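Side-chain contacts in Beta/alpha-amylase (Paenibacillus polymyxa, PDB 3VOC), which hydrolyses (1->4)-alpha-glucosidic linkages of starch-like polysaccharides, its family 14 beta-amylase domain removing maltose units from the non-reducing chain ends: residues 189-192 against 193-197; 346-349 against 350-354; 163-166 against 167-171. All coordinates share one frame; numbering follows the deposited sequence.

Overall arrangement
From the N terminus, interaction 3 comes first, in the loop that leaves barrel strand 153-156 and carries the predicted proton donor; its short turn brings Tyr169 back over Arg165. Interaction 1 follows where that loop gives way to helix 188-202, and closes single helical turns. Interaction 2 lies much later, at the C-terminal end of helix 338-352, between barrel strands 318-321 and 356-359. The three are in series, neither nested nor crossed. Interactions 1 and 3 come within about 7 Å at their nearest atoms without touching, while the centres of interactions 1 and 2 lie 32 Å apart, on different parts of the (beta/alpha)8-barrel domain.

Interaction 1. Residues 189-192 against 193-197; sequences TAKN and AFRTA
Asn192 and Arg195, three residues apart on helix 188-202, join through their side chains: Arg195 NH1 gives a hydrogen bond to Asn192 OD1 at 2.9 Å. The oxygen lies in the guanidinium plane, but NH1 stands well above the amide plane, off the lone-pair directions, the two flat groups being turned 65° against each other. Arg195 CG is anti to the carbonyl carbon (chi1 -71°) and the chain then runs extended from CG to NE, back toward the preceding turn. On the way Arg195 CG passes 3.3 Å from Lys191 O, and Lys191 CB sits over the rim of one guanidinium face, 3.9 Å from Arg195 NH1. Lys191 and Arg195 thus lie side by side and point the same way. Their like charges stay apart, Lys191 NZ being 4.8 Å from Arg195 NH2; a water accepts from NH2 at 2.9 Å and weakly from NZ, and Glu188 forms a salt bridge with the lysine. Arg195 NE is held by Ile222 O, so the guanidinium is gripped at several edges and its rotation is largely fixed. One turn along, Asn192 O takes two bonds from Thr196, from N at 2.8 Å and from OG1 at 2.8 Å, which reach it from opposite faces of its carbonyl plane. With CG anti to the backbone N, the Phe194 ring is carried away from the 189-192 turn to meet Trp248 of helix 240-268, planes at about 40°. Ala193 and Ala197 touch the same tryptophan, seating helix 188-202 against helix 240-268, while Arg195 borders the loop at Ile222 and Asn223.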
# COMPACT_ATOMS: atom_id res chain seq x y z
N THR A 189 -0.29 -11.65 20.08
CA THR A 189 -0.15 -10.20 20.25
C THR A 189 -1.39 -9.48 19.72
O THR A 189 -1.92 -8.60 20.39
CB THR A 189 1.12 -9.68 19.54
OG1 THR A 189 2.27 -10.22 20.21
CG2 THR A 189 1.21 -8.14 19.57
N ALA A 190 -1.86 -9.89 18.55
CA ALA A 190 -3.08 -9.31 17.97
C ALA A 190 -4.30 -9.66 18.81
O ALA A 190 -5.13 -8.78 19.09
CB ALA A 190 -3.26 -9.77 16.52
N LYS A 191 -4.41 -10.92 19.22
CA LYS A 191 -5.55 -11.34 20.03
C LYS A 191 -5.59 -10.58 21.35
O LYS A 191 -6.65 -10.12 21.77
CB LYS A 191 -5.56 -12.85 20.26
CG LYS A 191 -5.86 -13.66 18.98
CD LYS A 191 -6.07 -15.14 19.24
CE LYS A 191 -4.83 -15.79 19.80
NZ LYS A 191 -4.97 -17.30 19.92
N ASN A 192 -4.42 -10.42 21.97
CA ASN A 192 -4.34 -9.66 23.21
C ASN A 192 -4.59 -8.16 23.03
O ASN A 192 -5.20 -7.51 23.89
CB ASN A 192 -3.01 -9.95 23.92
CG ASN A 192 -3.06 -11.27 24.69
OD1 ASN A 192 -4.12 -11.66 25.22
ND2 ASN A 192 -1.93 -11.95 24.78
N ALA A 193 -4.15 -7.62 21.90
CA ALA A 193 -4.41 -6.22 21.61
C ALA A 193 -5.91 -5.97 21.44
O ALA A 193 -6.42 -4.95 21.90
CB ALA A 193 -3.65 -5.78 20.36
N PHE A 194 -6.61 -6.91 20.80
CA PHE A 194 -8.07 -6.79 20.68
C PHE A 194 -8.75 -6.91 22.04
O PHE A 194 -9.66 -6.13 22.35
CB PHE A 194 -8.62 -7.84 19.69
CG PHE A 194 -10.15 -7.80 19.49
CD1 PHE A 194 -10.81 -6.61 19.19
CD2 PHE A 194 -10.90 -8.98 19.57
CE1 PHE A 194 -12.19 -6.58 18.99
CE2 PHE A 194 -12.30 -8.97 19.36
CZ PHE A 194 -12.94 -7.77 19.07
N ARG A 195 -8.32 -7.87 22.87
CA ARG A 195 -8.88 -8.00 24.22
C ARG A 195 -8.68 -6.70 25.01
O ARG A 195 -9.62 -6.16 25.61
CB ARG A 195 -8.23 -9.19 24.96
CG ARG A 195 -8.64 -10.53 24.43
CD ARG A 195 -7.71 -11.66 24.90
NE ARG A 195 -8.02 -12.86 24.13
CZ ARG A 195 -7.16 -13.79 23.76
NH1 ARG A 195 -5.87 -13.69 24.09
NH2 ARG A 195 -7.59 -14.83 23.05
N THR A 196 -7.44 -6.20 25.01
CA THR A 196 -7.10 -4.97 25.72
C THR A 196 -7.92 -3.79 25.19
O THR A 196 -8.46 -2.99 25.97
CB THR A 196 -5.58 -4.68 25.64
OG1 THR A 196 -4.87 -5.82 26.11
CG2 THR A 196 -5.20 -3.49 26.50
N ALA A 197 -8.04 -3.69 23.87
CA ALA A 197 -8.85 -2.64 23.26
C ALA A 197 -10.31 -2.70 23.74
O ALA A 197 -10.94 -1.65 23.99
CB ALA A 197 -8.79 -2.71 21.74
O HOH W 1 -5.16 -16.46 23.00

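Interaction 2. Residues 346-349 against 350-354; sequences SSIA and NAKGV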
# COMPACT_ATOMS: atom_id res chain seq x y z
N SER A 346 -12.28 7.59 -4.63
CA SER A 346 -11.98 8.92 -5.21
C SER A 346 -12.97 10.00 -4.76
O SER A 346 -12.54 11.10 -4.41
CB SER A 346 -11.90 8.85 -6.74
OG SER A 346 -10.86 7.98 -7.18
N SER A 347 -14.26 9.69 -4.80
CA SER A 347 -15.31 10.64 -4.35
C SER A 347 -15.14 11.03 -2.88
O SER A 347 -15.29 12.20 -2.52
CB SER A 347 -16.71 10.02 -4.51
OG SER A 347 -17.10 10.01 -5.87
N ILE A 348 -14.85 10.05 -2.04
CA ILE A 348 -14.62 10.32 -0.62
C ILE A 348 -13.40 11.20 -0.42
O ILE A 348 -13.47 12.22 0.28
CB ILE A 348 -14.51 9.02 0.19
CG1 ILE A 348 -15.83 8.24 0.11
CG2 ILE A 348 -14.08 9.34 1.67
CD1 ILE A 348 -15.76 6.81 0.64
N ALA A 349 -12.28 10.82 -1.03
CA ALA A 349 -11.07 11.65 -0.96
C ALA A 349 -11.33 13.10 -1.40
O ALA A 349 -10.93 14.05 -0.71
CB ALA A 349 -9.95 11.02 -1.78
N ASN A 350 -12.00 13.29 -2.54
CA ASN A 350 -12.29 14.66 -3.01
C ASN A 350 -13.22 15.42 -2.08
O ASN A 350 -13.01 16.61 -1.84
CB ASN A 350 -12.85 14.69 -4.43
CG ASN A 350 -11.78 14.46 -5.47
OD1 ASN A 350 -10.60 14.69 -5.22
ND2 ASN A 350 -12.19 13.98 -6.64
N ALA A 351 -14.23 14.74 -1.55
CA ALA A 351 -15.15 15.34 -0.57
C ALA A 351 -14.39 15.87 0.64
O ALA A 351 -14.78 16.89 1.23
CB ALA A 351 -16.19 14.33 -0.12
N LYS A 352 -13.30 15.20 0.99
CA LYS A 352 -12.48 15.57 2.16
C LYS A 352 -11.28 16.45 1.82
O LYS A 352 -10.58 16.91 2.72
CB LYS A 352 -12.00 14.32 2.90
CG LYS A 352 -13.14 13.47 3.44
CD LYS A 352 -12.63 12.43 4.39
CE LYS A 352 -13.76 11.60 4.96
NZ LYS A 352 -14.40 12.25 6.13
N GLY A 353 -11.04 16.70 0.54
CA GLY A 353 -9.87 17.48 0.18
C GLY A 353 -8.58 16.70 0.37
O GLY A 353 -7.54 17.30 0.65
N VAL A 354 -8.64 15.38 0.24
CA VAL A 354 -7.42 14.56 0.22
C VAL A 354 -6.93 14.46 -1.23
O VAL A 354 -7.66 14.02 -2.10
CB VAL A 354 -7.66 13.16 0.82
CG1 VAL A 354 -6.42 12.26 0.66
CG2 VAL A 354 -8.03 13.28 2.31
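Ala349 O is the acceptor round which the end of helix 338-352 turns: Val354 N bonds to it at 2.8 Å with an N-H...O angle of 156°, and Lys352 N adds a weak bond. Lys352 N also reaches Ile348 O at 3.1 Å, so this one N-H is shared between two carbonyls as the helix tightens. Gly353 N turns back to Asn350 O at 3.1 Å. The glycine leaves helical geometry with a positive phi of 71°, a conformation easier for glycine than for most residues. The reversal brings Val354 back against the last turn, with its CB 4.1 Å from Ala349 CB. Both side chains also touch Leu319 of strand 318-321, which makes this apolar pair part of the layer between helix and barrel. Elsewhere on the turn Ile348 and Lys352 run side by side and point the same way, CG2 of the isoleucine lying 4.0 Å from CE of the lysine. That methyl is set anti to the backbone N of Ile348, which turns it toward the Lys352 chain; both residues pack on helix 305-315. Asn350 carries its CB and amide past Ser346 O, with CG 3.6 Å from it, and sends ND2 to Phe379 O. The close is a Schellman motif, its two bonds back into the last turn running from Val354 N to Ala349 O and from Gly353 N to Asn350 O, and here it ends the helix of the beta-alpha-beta unit that links parallel strands 318-321 and 356-359 of the (beta/alpha)8 barrel.

Interaction 3. Residues 163-166 against 167-171; sequences ELRY and PSYYP
In the active-site loop after strand 153-156, which carries the predicted proton donor Glu163, an inverse gamma turn centred on Pro167 folds the chain so that Tyr169 covers Arg165. Tyr169 CE1 lies 3.6 Å from Arg165 CZ, over the centre of one guanidinium face. The side chains cross at about a right angle, with their planes 32° apart. Arg165 CG stands between the backbone N and the carbonyl carbon (chi1 63°), and the chain runs extended to NE, bringing one guanidinium face to Tyr169 CE1. Its edges are held too: Arg165 NE forms a salt bridge with Glu163 OE1 at 2.8 Å, very straight at 172° and with the oxygen in the guanidinium plane, while Arg165 NH1 gives a hydrogen bond to Tyr166 O at 3.0 Å. Arg165 NH1 also donates to a water at 2.8 Å, and that water donates to Tyr169 O, bridging the two residues. Ser168 N closes the turn with a weak bond to Tyr166 O, 2.9 Å away. Glu163 OE1 has a second partner in Ser281 OG, so the arginine and the serine position this carboxylate oxygen together. A leucine at Arg165 would probably leave the Glu163 carboxylate without its charged mate and Tyr166 O without the NH1 donor, and take away the group that Tyr169 CE1 packs on. The Tyr169 ring also meets Trp285 edge-to-face and touches Trp175. Around this turn, Tyr166 stacks on Tyr249 of helix 240-268 and bonds to its carbonyl, Leu164 packs between that helix and helix 305-315, and Pro167 touches Asn118 of strand 117-118.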
# COMPACT_ATOMS: atom_id res chain seq x y z
N GLU A 163 1.24 -1.26 0.54
CA GLU A 163 -0.13 -0.83 0.75
C GLU A 163 -0.51 -0.86 2.21
O GLU A 163 -0.12 -1.76 2.95
CB GLU A 163 -1.07 -1.74 -0.05
CG GLU A 163 -0.83 -1.65 -1.55
CD GLU A 163 -1.64 -2.67 -2.35
OE1 GLU A 163 -2.11 -3.69 -1.78
OE2 GLU A 163 -1.83 -2.42 -3.55
N LEU A 164 -1.28 0.13 2.65
CA LEU A 164 -1.77 0.11 4.02
C LEU A 164 -2.90 -0.92 4.13
O LEU A 164 -4.08 -0.60 3.92
CB LEU A 164 -2.22 1.51 4.47
CG LEU A 164 -2.75 1.68 5.90
CD1 LEU A 164 -1.60 1.75 6.92
CD2 LEU A 164 -3.60 2.94 6.00
N ARG A 165 -2.53 -2.15 4.46
CA ARG A 165 -3.49 -3.24 4.62
C ARG A 165 -2.83 -4.37 5.39
O ARG A 165 -1.61 -4.34 5.64
CB ARG A 165 -3.98 -3.75 3.25
CG ARG A 165 -2.88 -4.37 2.37
CD ARG A 165 -3.50 -5.19 1.24
NE ARG A 165 -2.52 -5.62 0.24
CZ ARG A 165 -1.87 -6.78 0.27
NH1 ARG A 165 -2.03 -7.64 1.29
NH2 ARG A 165 -1.02 -7.08 -0.71
N TYR A 166 -3.63 -5.37 5.75
CA TYR A 166 -3.14 -6.63 6.27
C TYR A 166 -2.72 -7.53 5.12
O TYR A 166 -3.18 -7.32 4.01
CB TYR A 166 -4.23 -7.32 7.08
CG TYR A 166 -4.52 -6.61 8.38
CD1 TYR A 166 -3.76 -6.88 9.52
CD2 TYR A 166 -5.57 -5.69 8.47
CE1 TYR A 166 -4.01 -6.23 10.73
CE2 TYR A 166 -5.84 -5.03 9.68
CZ TYR A 166 -5.05 -5.32 10.81
OH TYR A 166 -5.30 -4.70 12.01
N PRO A 167 -1.87 -8.55 5.38
CA PRO A 167 -1.46 -9.48 4.33
C PRO A 167 -2.54 -10.56 4.11
O PRO A 167 -2.29 -11.76 4.29
CB PRO A 167 -0.19 -10.10 4.90
CG PRO A 167 -0.46 -10.13 6.39
CD PRO A 167 -1.14 -8.80 6.65
N SER A 168 -3.72 -10.11 3.72
CA SER A 168 -4.93 -10.92 3.81
C SER A 168 -5.07 -11.92 2.68
O SER A 168 -5.77 -12.92 2.84
CB SER A 168 -6.15 -10.00 3.84
OG SER A 168 -6.14 -9.15 2.71
N TYR A 169 -4.43 -11.65 1.55
CA TYR A 169 -4.46 -12.58 0.42
C TYR A 169 -3.02 -12.90 -0.01
O TYR A 169 -2.24 -12.01 -0.36
CB TYR A 169 -5.34 -12.04 -0.73
CG TYR A 169 -4.75 -10.86 -1.50
CD1 TYR A 169 -4.88 -9.53 -1.04
CD2 TYR A 169 -4.05 -11.07 -2.69
CE1 TYR A 169 -4.32 -8.46 -1.77
CE2 TYR A 169 -3.50 -10.03 -3.41
CZ TYR A 169 -3.64 -8.73 -2.95
OH TYR A 169 -3.08 -7.73 -3.71
N TYR A 170 -2.68 -14.19 0.02
CA TYR A 170 -1.28 -14.59 -0.08
C TYR A 170 -1.20 -16.01 -0.64
O TYR A 170 -1.63 -16.97 0.02
CB TYR A 170 -0.64 -14.54 1.31
CG TYR A 170 0.88 -14.49 1.35
CD1 TYR A 170 1.59 -13.47 0.71
CD2 TYR A 170 1.61 -15.44 2.09
CE1 TYR A 170 2.98 -13.41 0.77
CE2 TYR A 170 3.01 -15.39 2.14
CZ TYR A 170 3.68 -14.37 1.49
OH TYR A 170 5.06 -14.29 1.57
N PRO A 171 -0.68 -16.14 -1.88
CA PRO A 171 -0.63 -17.45 -2.55
C PRO A 171 -0.01 -18.53 -1.67
O PRO A 171 -0.54 -19.64 -1.59
CB PRO A 171 0.23 -17.17 -3.79
CG PRO A 171 -0.12 -15.73 -4.15
CD PRO A 171 -0.32 -15.03 -2.79
O HOH W 2 -0.81 -10.17 1.23